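Local coordinates for protein esterase E25 (Uncultured bacterium, PDB 4Q05) that probably hydrolyses ester substrates as a dimeric member of the bacterial hormone-sensitive lipase family with an alpha/beta hydrolase fold, at residues A[158-163]-A[353-358]; A[334-339]-A[346-351]. All blocks are in the same frame, centred on the assembly; numbering follows the deposited sequence.

Interaction 1: A[158-163]-A[353-358]; sequences TLAKVR and AFLLQH
Leu355 reaches Ala160 and Val162 from a turn of helix held by the bond from Gln357 N to Ala353 O, 3.0 Å long. The bond one residue on repeats it, from His358 N to Phe354 O, also 3.0 Å. No hydrogen bond joins 158-163 to 353-358; the contact between them is small and wholly apolar. Leu355 CD1 does the touching. Its chain is drawn out straight: CD1 lies anti to CA (chi2 -179°), which places this methyl at the far end of the side chain. There it meets two groups. Val162 CG1 is 4.2 Å from Leu355 CD1. Ala160 CB is 4.4 Å from the same Leu355 CD1. The two partners are two residues apart in the chain, and both their CB atoms point toward the helix. Between them Lys161 has positive phi (56°). This residue is the first to leave helical geometry at the end of helix 151-160, and the turn brings Val162 to the same side as Ala160. All three touching residues are buried. Around them, Ala160 also packs on Leu351 and Val162 on Phe133. Further on, Arg163 forms a salt bridge with Glu129. Within the second helix the rings make their own cluster. His358 CD2 stands over the centre of the Phe354 ring, 3.3 Å above its plane, and Gln357 CG lies over one face of the imidazole. Phe354 also meets Phe295 edge-to-face. Helix 151-160 belongs to the beta-alpha-beta unit that joins the parallel strands 132-136 and 164-168. Its packing beside the C-terminal helix 342-358 is the arrangement of the two helices that share one side of the central sheet in the alpha/beta hydrolase fold.

Interaction 2: A[334-339]-A[346-351]; sequences DYAVDL and HAFAEL
The side chains of Tyr335 and Phe348 cross at about a right angle, and their rings meet through their edges. Phe348 CZ sits near the plane of the tyrosine ring, 3.9 Å from Tyr335 CD1. Neither ring lies over the face of the other, so this is not a stack. The phenyl edge also faces the loop backbone. Tyr335 O lies in the plane of the Phe348 ring, 3.4 Å from Phe348 CE2. This carbonyl accepts a hydrogen bond from Thr344 OG1. Phe348 CG is anti to its own carbonyl carbon (chi1 -69°), which directs the ring from the helix toward the loop. Ala336 CB adds an oblique contact, 4.3 Å from Phe348 CZ. With an alanine here instead of Phe348, the edge of Tyr335 and the methyl of Ala336 would probably lose their packing partner, and a gap would be left between loop and helix. The far end of the tyrosine is held separately: Tyr335 OH is hydrogen-bonded to Glu152. The loop follows strand 322-327, the place where alpha/beta hydrolases usually carry the catalytic histidine, and the C-terminal helix of that fold packs against it.

In the fold
From the N terminus, the chain first supplies 158-163, at the end of helix 151-160 and the turn into strand 164-168. It then forms the five remaining strands of the sheet, and 189 residues lie between the segments before 353-358 closes the long loop of interaction 1. Interaction 2 falls wholly within that loop. It is local: six residues separate 334-339 from 346-351. Both contacts use helix 342-358, with interaction 1 nearer its C-terminal end. Their centres are 12 Å apart, and they touch. Leu159 CB lies 3.4 Å from Phe348 CB, and Leu159 CD1 lies 3.8 Å from Leu339 CD1. Together they join helix 151-160 and the loop after strand 322-327 to the C-terminal helix.

Interaction 1: A[158-163]-A[353-358]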
loop_
_atom_site.group_PDB
_atom_site.type_symbol
_atom_site.label_atom_id
_atom_site.label_comp_id
_atom_site.label_asym_id
_atom_site.label_seq_id
_atom_site.Cartn_x
_atom_site.Cartn_y
_atom_site.Cartn_z
ATOM N N THR A 158 20.223 -13.880 2.090
ATOM C CA THR A 158 20.249 -14.264 3.504
ATOM C C THR A 158 18.880 -14.376 4.115
ATOM O O THR A 158 18.595 -15.339 4.815
ATOM C CB THR A 158 21.013 -13.281 4.409
ATOM O OG1 THR A 158 21.088 -11.988 3.800
ATOM C CG2 THR A 158 22.371 -13.795 4.704
ATOM N N LEU A 159 18.038 -13.378 3.873
ATOM C CA LEU A 159 16.758 -13.321 4.567
ATOM C C LEU A 159 15.692 -14.164 3.905
ATOM O O LEU A 159 14.874 -14.759 4.591
ATOM C CB LEU A 159 16.289 -11.876 4.715
ATOM C CG LEU A 159 17.250 -11.053 5.570
ATOM C CD1 LEU A 159 16.672 -9.691 5.896
ATOM C CD2 LEU A 159 17.568 -11.814 6.837
ATOM N N ALA A 160 15.676 -14.219 2.574
ATOM C CA ALA A 160 14.721 -15.097 1.923
ATOM C C ALA A 160 15.249 -16.536 1.852
ATOM O O ALA A 160 14.532 -17.440 1.441
ATOM C CB ALA A 160 14.340 -14.578 0.534
ATOM N N LYS A 161 16.502 -16.729 2.264
ATOM C CA LYS A 161 17.112 -18.059 2.335
ATOM C C LYS A 161 17.073 -18.793 1.004
ATOM O O LYS A 161 16.542 -19.901 0.893
ATOM C CB LYS A 161 16.434 -18.889 3.418
ATOM C CG LYS A 161 16.490 -18.226 4.793
ATOM C CD LYS A 161 15.744 -19.058 5.828
ATOM C CE LYS A 161 15.717 -18.356 7.186
ATOM N NZ LYS A 161 14.877 -19.108 8.168
ATOM N N VAL A 162 17.644 -18.162 -0.010
ATOM C CA VAL A 162 17.591 -18.692 -1.355
ATOM C C VAL A 162 18.869 -18.243 -2.041
ATOM O O VAL A 162 19.398 -17.182 -1.722
ATOM C CB VAL A 162 16.375 -18.128 -2.110
ATOM C CG1 VAL A 162 16.543 -16.615 -2.319
ATOM C CG2 VAL A 162 16.184 -18.839 -3.437
ATOM N N ARG A 163 19.390 -19.057 -2.954
ATOM C CA ARG A 163 20.529 -18.630 -3.755
ATOM C C ARG A 163 20.073 -17.549 -4.702
ATOM O O ARG A 163 18.989 -17.630 -5.267
ATOM C CB ARG A 163 21.097 -19.789 -4.575
ATOM C CG ARG A 163 21.727 -20.879 -3.736
ATOM C CD ARG A 163 22.330 -21.966 -4.620
ATOM N NE ARG A 163 22.848 -23.056 -3.807
ATOM C CZ ARG A 163 22.104 -24.057 -3.346
ATOM N NH1 ARG A 163 20.806 -24.121 -3.637
ATOM N NH2 ARG A 163 22.664 -24.998 -2.602
ATOM N N ALA A 353 8.201 -16.901 2.239
ATOM C CA ALA A 353 6.945 -17.639 2.209
ATOM C C ALA A 353 6.344 -17.604 0.807
ATOM O O ALA A 353 5.734 -18.560 0.350
ATOM C CB ALA A 353 5.962 -17.084 3.235
ATOM N N PHE A 354 6.545 -16.491 0.125
ATOM C CA PHE A 354 5.992 -16.274 -1.201
ATOM C C PHE A 354 6.698 -17.177 -2.212
ATOM O O PHE A 354 6.062 -17.762 -3.079
ATOM C CB PHE A 354 6.162 -14.797 -1.567
ATOM C CG PHE A 354 5.525 -14.411 -2.863
ATOM C CD1 PHE A 354 4.204 -13.995 -2.904
ATOM C CD2 PHE A 354 6.262 -14.425 -4.041
ATOM C CE1 PHE A 354 3.617 -13.615 -4.097
ATOM C CE2 PHE A 354 5.683 -14.028 -5.240
ATOM C CZ PHE A 354 4.354 -13.633 -5.267
ATOM N N LEU A 355 8.018 -17.290 -2.087
ATOM C CA LEU A 355 8.797 -18.193 -2.938
ATOM C C LEU A 355 8.458 -19.662 -2.663
ATOM O O LEU A 355 8.374 -20.470 -3.584
ATOM C CB LEU A 355 10.297 -17.963 -2.741
ATOM C CG LEU A 355 10.840 -16.568 -3.065
ATOM C CD1 LEU A 355 12.338 -16.525 -2.832
ATOM C CD2 LEU A 355 10.502 -16.167 -4.500
ATOM N N LEU A 356 8.278 -20.012 -1.396
ATOM C CA LEU A 356 7.872 -21.380 -1.061
ATOM C C LEU A 356 6.516 -21.715 -1.668
ATOM O O LEU A 356 6.275 -22.839 -2.093
ATOM C CB LEU A 356 7.839 -21.600 0.453
ATOM C CG LEU A 356 9.210 -21.642 1.127
ATOM C CD1 LEU A 356 9.057 -21.716 2.635
ATOM C CD2 LEU A 356 10.021 -22.818 0.602
ATOM N N GLN A 357 5.622 -20.739 -1.715
ATOM C CA GLN A 357 4.298 -21.008 -2.272
ATOM C C GLN A 357 4.274 -21.114 -3.794
ATOM O O GLN A 357 3.576 -21.965 -4.347
ATOM C CB GLN A 357 3.280 -19.970 -1.815
ATOM C CG GLN A 357 1.947 -20.115 -2.536
ATOM C CD GLN A 357 0.804 -19.408 -1.834
ATOM O OE1 GLN A 357 -0.351 -19.493 -2.263
ATOM N NE2 GLN A 357 1.116 -18.702 -0.757
ATOM N N HIS A 358 5.040 -20.268 -4.477
ATOM C CA HIS A 358 4.881 -20.150 -5.918
ATOM C C HIS A 358 5.925 -20.874 -6.775
ATOM O O HIS A 358 5.641 -21.236 -7.910
ATOM C CB HIS A 358 4.766 -18.677 -6.318
ATOM C CG HIS A 358 3.603 -17.979 -5.683
ATOM N ND1 HIS A 358 2.298 -18.305 -5.970
ATOM C CD2 HIS A 358 3.548 -16.997 -4.752
ATOM C CE1 HIS A 358 1.485 -17.542 -5.261
ATOM N NE2 HIS A 358 2.218 -16.742 -4.509
#

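Interaction 2: A[334-339]-A[346-351]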
loop_
_atom_site.group_PDB
_atom_site.type_symbol
_atom_site.label_atom_id
_atom_site.label_comp_id
_atom_site.label_asym_id
_atom_site.label_seq_id
_atom_site.Cartn_x
_atom_site.Cartn_y
_atom_site.Cartn_z
ATOM N N ASP A 334 14.424 1.454 1.214
ATOM C CA ASP A 334 14.746 1.397 2.637
ATOM C C ASP A 334 14.445 0.047 3.265
ATOM O O ASP A 334 14.806 -0.190 4.418
ATOM C CB ASP A 334 13.998 2.481 3.422
ATOM C CG ASP A 334 14.694 3.815 3.384
ATOM O OD1 ASP A 334 15.883 3.849 2.999
ATOM O OD2 ASP A 334 14.050 4.829 3.752
ATOM N N TYR A 335 13.762 -0.824 2.525
ATOM C CA TYR A 335 13.384 -2.136 3.046
ATOM C C TYR A 335 14.572 -3.081 3.001
ATOM O O TYR A 335 14.502 -4.194 3.510
ATOM C CB TYR A 335 12.236 -2.728 2.222
ATOM C CG TYR A 335 12.551 -2.786 0.749
ATOM C CD1 TYR A 335 13.339 -3.807 0.228
ATOM C CD2 TYR A 335 12.083 -1.809 -0.120
ATOM C CE1 TYR A 335 13.648 -3.859 -1.118
ATOM C CE2 TYR A 335 12.382 -1.857 -1.469
ATOM C CZ TYR A 335 13.165 -2.875 -1.961
ATOM O OH TYR A 335 13.465 -2.920 -3.303
ATOM N N ALA A 336 15.659 -2.643 2.373
ATOM C CA ALA A 336 16.827 -3.498 2.184
ATOM C C ALA A 336 18.110 -2.750 2.496
ATOM O O ALA A 336 19.116 -2.926 1.819
ATOM C CB ALA A 336 16.867 -4.029 0.766
ATOM N N VAL A 337 18.068 -1.915 3.526
ATOM C CA VAL A 337 19.208 -1.077 3.879
ATOM C C VAL A 337 19.763 -1.457 5.254
ATOM O O VAL A 337 20.959 -1.354 5.507
ATOM C CB VAL A 337 18.827 0.417 3.846
ATOM C CG1 VAL A 337 19.735 1.230 4.738
ATOM C CG2 VAL A 337 18.866 0.937 2.405
ATOM N N ASP A 338 18.892 -1.917 6.143
ATOM C CA ASP A 338 19.335 -2.362 7.460
ATOM C C ASP A 338 18.706 -3.698 7.796
ATOM O O ASP A 338 17.492 -3.787 8.005
ATOM C CB ASP A 338 18.977 -1.321 8.517
ATOM C CG ASP A 338 19.562 -1.649 9.886
ATOM O OD1 ASP A 338 19.604 -2.842 10.276
ATOM O OD2 ASP A 338 19.976 -0.698 10.568
ATOM N N LEU A 339 19.529 -4.735 7.855
ATOM C CA LEU A 339 19.022 -6.087 8.020
ATOM C C LEU A 339 18.402 -6.301 9.399
ATOM O O LEU A 339 17.702 -7.290 9.620
ATOM C CB LEU A 339 20.130 -7.117 7.786
ATOM C CG LEU A 339 20.799 -7.214 6.401
ATOM C CD1 LEU A 339 20.299 -8.427 5.638
ATOM C CD2 LEU A 339 20.638 -5.942 5.572
ATOM N N HIS A 346 10.660 -8.802 8.382
ATOM C CA HIS A 346 9.318 -9.255 8.039
ATOM C C HIS A 346 9.188 -9.375 6.518
ATOM O O HIS A 346 8.739 -10.399 5.985
ATOM C CB HIS A 346 8.290 -8.262 8.574
ATOM C CG HIS A 346 6.897 -8.520 8.089
ATOM N ND1 HIS A 346 6.312 -9.764 8.136
ATOM C CD2 HIS A 346 5.971 -7.686 7.558
ATOM C CE1 HIS A 346 5.081 -9.689 7.653
ATOM N NE2 HIS A 346 4.853 -8.439 7.296
ATOM N N ALA A 347 9.605 -8.326 5.822
ATOM C CA ALA A 347 9.430 -8.274 4.378
ATOM C C ALA A 347 10.011 -9.525 3.713
ATOM O O ALA A 347 9.391 -10.143 2.843
ATOM C CB ALA A 347 10.102 -7.031 3.831
ATOM N N PHE A 348 11.209 -9.905 4.130
ATOM C CA PHE A 348 11.889 -11.005 3.462
ATOM C C PHE A 348 11.477 -12.367 3.999
ATOM O O PHE A 348 11.550 -13.366 3.294
ATOM C CB PHE A 348 13.393 -10.759 3.450
ATOM C CG PHE A 348 13.768 -9.629 2.548
ATOM C CD1 PHE A 348 13.723 -9.796 1.172
ATOM C CD2 PHE A 348 14.051 -8.376 3.060
ATOM C CE1 PHE A 348 14.016 -8.739 0.324
ATOM C CE2 PHE A 348 14.357 -7.319 2.218
ATOM C CZ PHE A 348 14.333 -7.501 0.847
ATOM N N ALA A 349 10.990 -12.404 5.234
ATOM C CA ALA A 349 10.286 -13.600 5.679
ATOM C C ALA A 349 9.028 -13.822 4.817
ATOM O O ALA A 349 8.739 -14.946 4.403
ATOM C CB ALA A 349 9.933 -13.506 7.164
ATOM N N GLU A 350 8.303 -12.747 4.518
ATOM C CA GLU A 350 7.166 -12.835 3.601
ATOM C C GLU A 350 7.619 -13.264 2.197
ATOM O O GLU A 350 6.971 -14.089 1.562
ATOM C CB GLU A 350 6.419 -11.499 3.528
ATOM C CG GLU A 350 5.729 -11.091 4.839
ATOM C CD GLU A 350 4.417 -11.840 5.105
ATOM O OE1 GLU A 350 3.979 -12.658 4.262
ATOM O OE2 GLU A 350 3.823 -11.600 6.175
ATOM N N LEU A 351 8.730 -12.708 1.712
ATOM C CA LEU A 351 9.232 -13.095 0.400
ATOM C C LEU A 351 9.517 -14.589 0.418
ATOM O O LEU A 351 9.119 -15.327 -0.485
ATOM C CB LEU A 351 10.502 -12.318 0.030
ATOM C CG LEU A 351 11.076 -12.682 -1.349
ATOM C CD1 LEU A 351 10.002 -12.574 -2.425
ATOM C CD2 LEU A 351 12.301 -11.839 -1.715
#